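Local structure of metallo-beta-lactamase (Serratia marcescens, 5AXO) at residues His145-His150 against Phe172-Thr177; Leu69-His74 against Ile155-Gln160. The protein hydrolyses the beta-lactam ring of antibiotics, probably including carbapenems, as a zinc-dependent metallo-beta-lactamase of the B3 type. All coordinates share one frame; numbering follows the deposited sequence. Where two conformers were deposited one is given.

Contact 1 (His145-His150 against Phe172-Thr177). With ZN (zinc ion), chain B; LMP ((2~{S},3~{R},4~{S})-2-[(2~{S},3~{R})-1,3-bis(oxidanyl)-1-oxidanylidene-butan-2-yl]-4-[(3~{S},5~{S})-5-(dimethylcarbamoy l)pyrrolidin-3-yl]sulfanyl-3-methyl-3,4-dihydro-2~{H}-pyrrole-5-carboxylic acid), chain R.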
loop_
_atom_site.group_PDB
_atom_site.type_symbol
_atom_site.label_atom_id
_atom_site.label_comp_id
_atom_site.label_asym_id
_atom_site.label_seq_id
_atom_site.Cartn_x
_atom_site.Cartn_y
_atom_site.Cartn_z
ATOM N N HIS A 145 0.862 8.566 6.639
ATOM C CA HIS A 145 -0.420 8.922 7.231
ATOM C C HIS A 145 -1.055 7.715 7.887
ATOM O O HIS A 145 -1.320 6.712 7.223
ATOM C CB HIS A 145 -1.359 9.449 6.178
ATOM C CG HIS A 145 -0.804 10.591 5.409
ATOM N ND1 HIS A 145 -1.157 11.894 5.634
ATOM C CD2 HIS A 145 0.028 10.603 4.339
ATOM C CE1 HIS A 145 -0.506 12.672 4.790
ATOM N NE2 HIS A 145 0.229 11.909 4.000
ATOM N N ALA A 146 -1.317 7.798 9.190
ATOM C CA ALA A 146 -2.000 6.714 9.871
ATOM C C ALA A 146 -3.400 6.554 9.300
ATOM O O ALA A 146 -4.205 7.479 9.328
ATOM C CB ALA A 146 -2.085 7.012 11.361
ATOM N N THR A 147 -3.674 5.337 8.784
ATOM C CA THR A 147 -5.001 4.996 8.282
ATOM C C THR A 147 -5.397 3.642 8.820
ATOM O O THR A 147 -5.520 2.686 8.067
ATOM C CB THR A 147 -5.097 5.042 6.737
ATOM O OG1 THR A 147 -4.121 4.186 6.139
ATOM C CG2 THR A 147 -4.837 6.452 6.215
ATOM N N PRO A 148 -5.610 3.550 10.136
ATOM C CA PRO A 148 -5.990 2.292 10.784
ATOM C C PRO A 148 -7.437 1.884 10.476
ATOM O O PRO A 148 -8.242 2.661 9.968
ATOM C CB PRO A 148 -5.857 2.626 12.294
ATOM C CG PRO A 148 -6.153 4.076 12.349
ATOM C CD PRO A 148 -5.531 4.668 11.098
ATOM N N GLY A 149 -7.741 0.634 10.775
ATOM C CA GLY A 149 -9.116 0.155 10.724
ATOM C C GLY A 149 -9.167 -1.238 10.162
ATOM O O GLY A 149 -9.605 -2.167 10.816
ATOM N N HIS A 150 -8.586 -1.407 8.963
ATOM C CA HIS A 150 -8.401 -2.713 8.382
ATOM C C HIS A 150 -7.279 -3.462 9.168
ATOM O O HIS A 150 -7.375 -4.679 9.362
ATOM C CB HIS A 150 -8.076 -2.554 6.872
ATOM C CG HIS A 150 -7.848 -3.842 6.129
ATOM N ND1 HIS A 150 -8.868 -4.613 5.609
ATOM C CD2 HIS A 150 -6.702 -4.436 5.718
ATOM C CE1 HIS A 150 -8.350 -5.570 4.869
ATOM N NE2 HIS A 150 -7.043 -5.577 5.043
ATOM N N PHE A 172 -0.277 6.316 -2.234
ATOM C CA PHE A 172 -0.398 4.862 -2.172
ATOM C C PHE A 172 -1.353 4.586 -1.034
ATOM O O PHE A 172 -1.005 4.647 0.158
ATOM C CB PHE A 172 0.971 4.182 -1.988
ATOM C CG PHE A 172 0.989 2.710 -2.319
ATOM C CD1 PHE A 172 0.306 1.789 -1.553
ATOM C CD2 PHE A 172 1.716 2.242 -3.400
ATOM C CE1 PHE A 172 0.368 0.415 -1.819
ATOM C CE2 PHE A 172 1.753 0.886 -3.685
ATOM C CZ PHE A 172 1.083 -0.022 -2.898
ATOM N N ALA A 173 -2.570 4.206 -1.408
ATOM C CA ALA A 173 -3.701 4.170 -0.493
ATOM C C ALA A 173 -3.791 2.779 0.147
ATOM O O ALA A 173 -3.995 1.767 -0.542
ATOM C CB ALA A 173 -4.987 4.529 -1.222
ATOM N N ASP A 174 -3.615 2.708 1.466
ATOM C CA ASP A 174 -3.874 1.499 2.198
ATOM C C ASP A 174 -5.328 1.118 2.058
ATOM O O ASP A 174 -6.208 1.928 1.713
ATOM C CB ASP A 174 -3.499 1.684 3.661
ATOM C CG ASP A 174 -3.416 0.382 4.462
ATOM O OD1 ASP A 174 -3.337 -0.671 3.835
ATOM O OD2 ASP A 174 -3.490 0.489 5.707
ATOM N N SER A 175 -5.585 -0.151 2.314
ATOM C CA SER A 175 -6.959 -0.656 2.356
ATOM C C SER A 175 -7.735 -0.066 3.524
ATOM O O SER A 175 -7.240 -0.043 4.643
ATOM C CB SER A 175 -6.927 -2.172 2.477
ATOM O OG SER A 175 -6.209 -2.762 1.388
ATOM N N LEU A 176 -8.971 0.304 3.262
ATOM C CA LEU A 176 -9.880 0.896 4.244
ATOM C C LEU A 176 -11.096 -0.007 4.468
ATOM O O LEU A 176 -12.174 0.489 4.788
ATOM C CB LEU A 176 -10.325 2.267 3.745
ATOM C CG LEU A 176 -9.223 3.266 3.424
ATOM C CD1 LEU A 176 -9.804 4.574 2.971
ATOM C CD2 LEU A 176 -8.253 3.457 4.571
ATOM N N THR A 177 -10.956 -1.306 4.214
ATOM C CA THR A 177 -12.095 -2.195 4.138
ATOM C C THR A 177 -12.399 -2.931 5.425
ATOM O O THR A 177 -11.543 -3.549 6.055
ATOM C CB THR A 177 -11.831 -3.234 3.044
ATOM O OG1 THR A 177 -10.604 -3.899 3.332
ATOM C CG2 THR A 177 -11.780 -2.560 1.706
HETATM ZN ZN ZN B . -5.436 -6.695 4.294
HETATM C C1 LMP R . -9.910 -8.840 0.865
HETATM C C2 LMP R . -9.974 -7.320 1.115
HETATM C C3 LMP R . -8.508 -6.950 1.076
HETATM O O7A LMP R . -12.648 -8.003 -4.146
HETATM C C6A LMP R . -11.436 -8.070 -4.302
HETATM N N7A LMP R . -10.857 -9.054 -4.991
HETATM C C9A LMP R . -9.465 -9.027 -5.438
HETATM C C8A LMP R . -11.575 -10.241 -5.432
HETATM C C5A LMP R . -10.540 -7.007 -3.727
HETATM C C2A LMP R . -10.066 -7.396 -2.331
HETATM N N3A LMP R . -11.263 -5.720 -3.592
HETATM C C4A LMP R . -10.743 -5.031 -2.392
HETATM C C1A LMP R . -10.087 -6.110 -1.525
HETATM S S21 LMP R . -10.995 -6.363 -0.038
HETATM C C31 LMP R . -8.080 -5.572 1.328
HETATM O O31 LMP R . -8.970 -4.686 1.300
HETATM O O32 LMP R . -6.795 -5.271 1.514
HETATM N N4 LMP R . -7.712 -7.922 0.906
HETATM C C11 LMP R . -10.585 -9.604 2.023
HETATM C C5 LMP R . -8.407 -9.162 0.607
HETATM C C6 LMP R . -7.686 -10.292 1.372
HETATM C C61 LMP R . -7.645 -10.210 2.916
HETATM O O62 LMP R . -7.699 -8.897 3.492
HETATM C C62 LMP R . -6.399 -10.881 3.503
HETATM C C7 LMP R . -8.336 -11.584 0.973
HETATM O O71 LMP R . -8.315 -12.572 1.692
HETATM O O72 LMP R . -8.837 -11.672 -0.235
HETATM O O HOH W 1 -6.959 0.429 7.392
HETATM O O HOH W 2 -11.746 -3.483 9.543
HETATM O O HOH W 3 -5.434 -7.629 2.737
#
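The metal end of the active site is built here from two loops, with His150, a zinc ligand, held against Ser175 and Thr177. The imidazole uses both nitrogens: NE2 binds the zinc at 2.1 Å, while ND1 donates to Thr177 O at 2.9 Å. The acceptor lies in the ring plane and the donor sits on a carbonyl lone pair, with an N-H...O angle of 160°, so the two bonds together fix the rotation of the ring. With CG anti to the backbone N (chi1 180°), the ring runs alongside the Thr177 side chain. Ser175 CB covers one face as a CH-pi contact, 4.1 Å from the centroid.

Thr177 OG1 comes within 3.0 Å of His150 ND1 at a poor angle; its real partner is the open-ring carbapenem LMP, whose O31 it reaches at 2.7 Å. Ser175 OG bonds to the other carboxylate oxygen, O32, although this serine has two conformers and the bond is accordingly less certain. The backbones are bridged by water 1, which donates to Thr147 O and Ser175 O and accepts from His150 N at 2.9 Å.

Farther from the zinc, Thr147 OG1 passes Asp174 CB at 3.6 Å. Their polar ends have other partners: Thr156 OG1 for the threonine, and the zinc ligand His72 for Asp174 OD1. Both loops extend strands, 140-146 and 166-173, that flank strand 155-163. Thr147 rests on helix 190-205, and Leu176 lies against Phe200 of that helix and Ile245 of helix 241-260.

Contact 2 (Leu69-His74 against Ile155-Gln160). With NA (sodium ion), chain K; ZN (zinc ion), chain B; LMP ((2~{S},3~{R},4~{S})-2-[(2~{S},3~{R})-1,3-bis(oxidanyl)-1-oxidanylidene-butan-2-yl]-4-[(3~{S},5~{S})-5-(dimethylcarbamoy l)pyrrolidin-3-yl]sulfanyl-3-methyl-3,4-dihydro-2~{H}-pyrrole-5-carboxylic acid), chain R.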
loop_
_atom_site.group_PDB
_atom_site.type_symbol
_atom_site.label_atom_id
_atom_site.label_comp_id
_atom_site.label_asym_id
_atom_site.label_seq_id
_atom_site.Cartn_x
_atom_site.Cartn_y
_atom_site.Cartn_z
ATOM N N LEU A 69 8.388 0.287 2.415
ATOM C CA LEU A 69 7.295 0.870 3.181
ATOM C C LEU A 69 6.107 -0.090 3.135
ATOM O O LEU A 69 5.749 -0.577 2.051
ATOM C CB LEU A 69 6.886 2.224 2.596
ATOM C CG LEU A 69 8.013 3.219 2.358
ATOM C CD1 LEU A 69 7.417 4.516 1.846
ATOM C CD2 LEU A 69 8.904 3.430 3.567
ATOM N N SER A 70 5.502 -0.386 4.268
ATOM C CA SER A 70 4.385 -1.311 4.327
ATOM C C SER A 70 3.087 -0.539 4.530
ATOM O O SER A 70 3.019 0.293 5.457
ATOM C CB SER A 70 4.572 -2.244 5.524
ATOM O OG SER A 70 3.448 -3.089 5.722
ATOM N N THR A 71 2.097 -0.761 3.692
ATOM C CA THR A 71 0.762 -0.335 3.995
ATOM C C THR A 71 0.171 -1.061 5.188
ATOM O O THR A 71 -0.113 -0.420 6.241
ATOM C CB THR A 71 -0.177 -0.477 2.787
ATOM O OG1 THR A 71 -0.166 -1.812 2.336
ATOM C CG2 THR A 71 0.139 0.497 1.670
ATOM N N HIS A 72 -0.042 -2.363 5.067
ATOM C CA HIS A 72 -0.426 -3.127 6.236
ATOM C C HIS A 72 -0.030 -4.580 6.110
ATOM O O HIS A 72 0.368 -5.092 5.058
ATOM C CB HIS A 72 -1.960 -2.989 6.455
ATOM C CG HIS A 72 -2.800 -3.780 5.488
ATOM N ND1 HIS A 72 -3.291 -3.231 4.326
ATOM C CD2 HIS A 72 -3.262 -5.055 5.515
ATOM C CE1 HIS A 72 -3.997 -4.140 3.670
ATOM N NE2 HIS A 72 -4.013 -5.253 4.374
ATOM N N SER A 73 -0.150 -5.253 7.249
ATOM C CA SER A 73 0.532 -6.513 7.523
ATOM C C SER A 73 -0.357 -7.732 7.308
ATOM O O SER A 73 -0.609 -8.490 8.238
ATOM C CB SER A 73 1.072 -6.502 8.947
ATOM O OG SER A 73 0.065 -6.114 9.866
ATOM N N HIS A 74 -0.827 -7.895 6.062
ATOM C CA HIS A 74 -1.472 -9.165 5.646
ATOM C C HIS A 74 -0.661 -9.809 4.517
ATOM O O HIS A 74 0.096 -9.111 3.806
ATOM C CB HIS A 74 -2.891 -8.907 5.160
ATOM C CG HIS A 74 -3.823 -8.496 6.234
ATOM N ND1 HIS A 74 -4.957 -7.749 5.971
ATOM C CD2 HIS A 74 -3.812 -8.750 7.563
ATOM C CE1 HIS A 74 -5.615 -7.594 7.102
ATOM N NE2 HIS A 74 -4.942 -8.190 8.077
ATOM N N ILE A 155 -0.804 2.224 7.188
ATOM C CA ILE A 155 -0.282 3.510 6.756
ATOM C C ILE A 155 -0.606 3.708 5.280
ATOM O O ILE A 155 -0.374 2.815 4.444
ATOM C CB ILE A 155 1.245 3.629 6.980
ATOM C CG1 ILE A 155 1.618 3.458 8.472
ATOM C CG2 ILE A 155 1.766 4.925 6.350
ATOM C CD1 ILE A 155 1.297 4.629 9.363
ATOM N N THR A 156 -1.041 4.907 4.962
ATOM C CA THR A 156 -1.147 5.411 3.563
ATOM C C THR A 156 0.002 6.384 3.334
ATOM O O THR A 156 0.316 7.231 4.194
ATOM C CB THR A 156 -2.525 6.118 3.410
ATOM O OG1 THR A 156 -3.551 5.116 3.435
ATOM C CG2 THR A 156 -2.638 6.941 2.169
ATOM N N TRP A 157 0.691 6.215 2.213
ATOM C CA TRP A 157 1.975 6.918 1.969
ATOM C C TRP A 157 1.800 7.907 0.835
ATOM O O TRP A 157 1.133 7.600 -0.164
ATOM C CB TRP A 157 3.033 5.883 1.587
ATOM C CG TRP A 157 3.242 4.809 2.612
ATOM C CD1 TRP A 157 2.653 3.571 2.627
ATOM C CD2 TRP A 157 4.114 4.834 3.744
ATOM N NE1 TRP A 157 3.160 2.808 3.665
ATOM C CE2 TRP A 157 4.023 3.581 4.377
ATOM C CE3 TRP A 157 5.004 5.782 4.264
ATOM C CZ2 TRP A 157 4.800 3.243 5.488
ATOM C CZ3 TRP A 157 5.775 5.421 5.388
ATOM C CH2 TRP A 157 5.650 4.177 5.976
ATOM N N THR A 158 2.390 9.100 0.959
ATOM C CA THR A 158 2.210 10.158 -0.044
ATOM C C THR A 158 3.537 10.809 -0.414
ATOM O O THR A 158 4.478 10.827 0.383
ATOM C CB THR A 158 1.224 11.241 0.413
ATOM O OG1 THR A 158 1.720 11.926 1.580
ATOM C CG2 THR A 158 -0.117 10.622 0.743
ATOM N N TRP A 159 3.642 11.226 -1.647
ATOM C CA TRP A 159 4.826 11.947 -2.148
ATOM C C TRP A 159 4.441 12.754 -3.377
ATOM O O TRP A 159 3.313 12.710 -3.850
ATOM C CB TRP A 159 5.937 10.980 -2.493
ATOM C CG TRP A 159 5.567 9.942 -3.532
ATOM C CD1 TRP A 159 5.707 10.064 -4.878
ATOM C CD2 TRP A 159 4.955 8.645 -3.317
ATOM N NE1 TRP A 159 5.273 8.922 -5.508
ATOM C CE2 TRP A 159 4.857 8.019 -4.570
ATOM C CE3 TRP A 159 4.636 7.906 -2.194
ATOM C CZ2 TRP A 159 4.340 6.736 -4.725
ATOM C CZ3 TRP A 159 4.134 6.629 -2.339
ATOM C CH2 TRP A 159 4.047 6.031 -3.587
ATOM N N GLN A 160 5.419 13.471 -3.911
ATOM C CA GLN A 160 5.308 14.192 -5.160
ATOM C C GLN A 160 6.253 13.618 -6.197
ATOM O O GLN A 160 7.403 13.319 -5.872
ATOM C CB GLN A 160 5.725 15.629 -4.909
ATOM C CG GLN A 160 5.582 16.563 -6.075
ATOM C CD GLN A 160 6.175 17.964 -5.802
ATOM O OE1 GLN A 160 5.436 18.952 -5.657
ATOM N NE2 GLN A 160 7.518 18.044 -5.695
HETATM NA NA NA K . 2.161 0.104 8.113
HETATM ZN ZN ZN B . -5.436 -6.695 4.294
HETATM C C1 LMP R . -9.910 -8.840 0.865
HETATM C C2 LMP R . -9.974 -7.320 1.115
HETATM C C3 LMP R . -8.508 -6.950 1.076
HETATM O O7A LMP R . -12.648 -8.003 -4.146
HETATM C C6A LMP R . -11.436 -8.070 -4.302
HETATM N N7A LMP R . -10.857 -9.054 -4.991
HETATM C C9A LMP R . -9.465 -9.027 -5.438
HETATM C C8A LMP R . -11.575 -10.241 -5.432
HETATM C C5A LMP R . -10.540 -7.007 -3.727
HETATM C C2A LMP R . -10.066 -7.396 -2.331
HETATM N N3A LMP R . -11.263 -5.720 -3.592
HETATM C C4A LMP R . -10.743 -5.031 -2.392
HETATM C C1A LMP R . -10.087 -6.110 -1.525
HETATM S S21 LMP R . -10.995 -6.363 -0.038
HETATM C C31 LMP R . -8.080 -5.572 1.328
HETATM O O31 LMP R . -8.970 -4.686 1.300
HETATM O O32 LMP R . -6.795 -5.271 1.514
HETATM N N4 LMP R . -7.712 -7.922 0.906
HETATM C C11 LMP R . -10.585 -9.604 2.023
HETATM C C5 LMP R . -8.407 -9.162 0.607
HETATM C C6 LMP R . -7.686 -10.292 1.372
HETATM C C61 LMP R . -7.645 -10.210 2.916
HETATM O O62 LMP R . -7.699 -8.897 3.492
HETATM C C62 LMP R . -6.399 -10.881 3.503
HETATM C C7 LMP R . -8.336 -11.584 0.973
HETATM O O71 LMP R . -8.315 -12.572 1.692
HETATM O O72 LMP R . -8.837 -11.672 -0.235
HETATM O O HOH W 4 2.112 -2.676 8.163
HETATM O O HOH W 3 -5.434 -7.629 2.737
#
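Leu69 and Trp157 form the tightly packed half of this contact. Leu69 CB lies over the six-membered ring of the indole, 3.8 Å from its centroid and 18° off the ring normal, a CH-pi arrangement displaced toward the rim. Leu69 CD1 adds a second touch at Trp157 CE3, 3.6 Å away. The methyl CG2 of Ile155 covers the opposite face, so the indole is sandwiched between two aliphatic groups. At its edge, NE1 makes a weak hydrogen bond to Ser70 O, 3.1 Å long and bent to 142°.

The other side has less apolar packing: it is polar, still buried, and joined through a sodium ion and one water. The sodium takes Ser70 O at 2.8 Å and Thr71 O at 3.0 Å, together with water 4 and Gly153 O; Ser70 OG accepts from the same water. Thr71 O does double duty, since Ile155 N also donates to it at 2.9 Å, and the sodium would be expected to polarise this carbonyl. Ile155 O has no hydrogen-bond donor in the model and meets Thr71 CA in a C-H...O contact of 3.4 Å. The Thr71 hydroxyl bonds to Asp41 OD2.

Past Thr71 come the metal ligands. His72 NE2 and His74 ND1 both ligate zinc, each at 2.0 Å. These two histidines open the HXHXDH zinc-binding motif of the metallo-beta-lactamase superfamily, which Asp76 and His77, ligands of the second zinc, complete.

How the contacts relate
The two contacts have centres about 8 Å apart, and their segments alternate along the chain: 69-74, 145-150, 155-160, 172-177. Three of the four reach one sheet, where strand 155-163 lies between strands 140-146 and 166-173; segment 69-74 instead follows strand 65-69 of the seven-stranded sheet. Contact 2 therefore ties the two sheets of the alpha-beta/beta-alpha sandwich together, while contact 1 joins loops leaving the outer two of those three strands. They also meet directly: Phe172 N approaches Trp157 O at 2.8 Å, a probable hydrogen bond. One zinc ion takes ligands from both contacts, so its site straddles the two sheets.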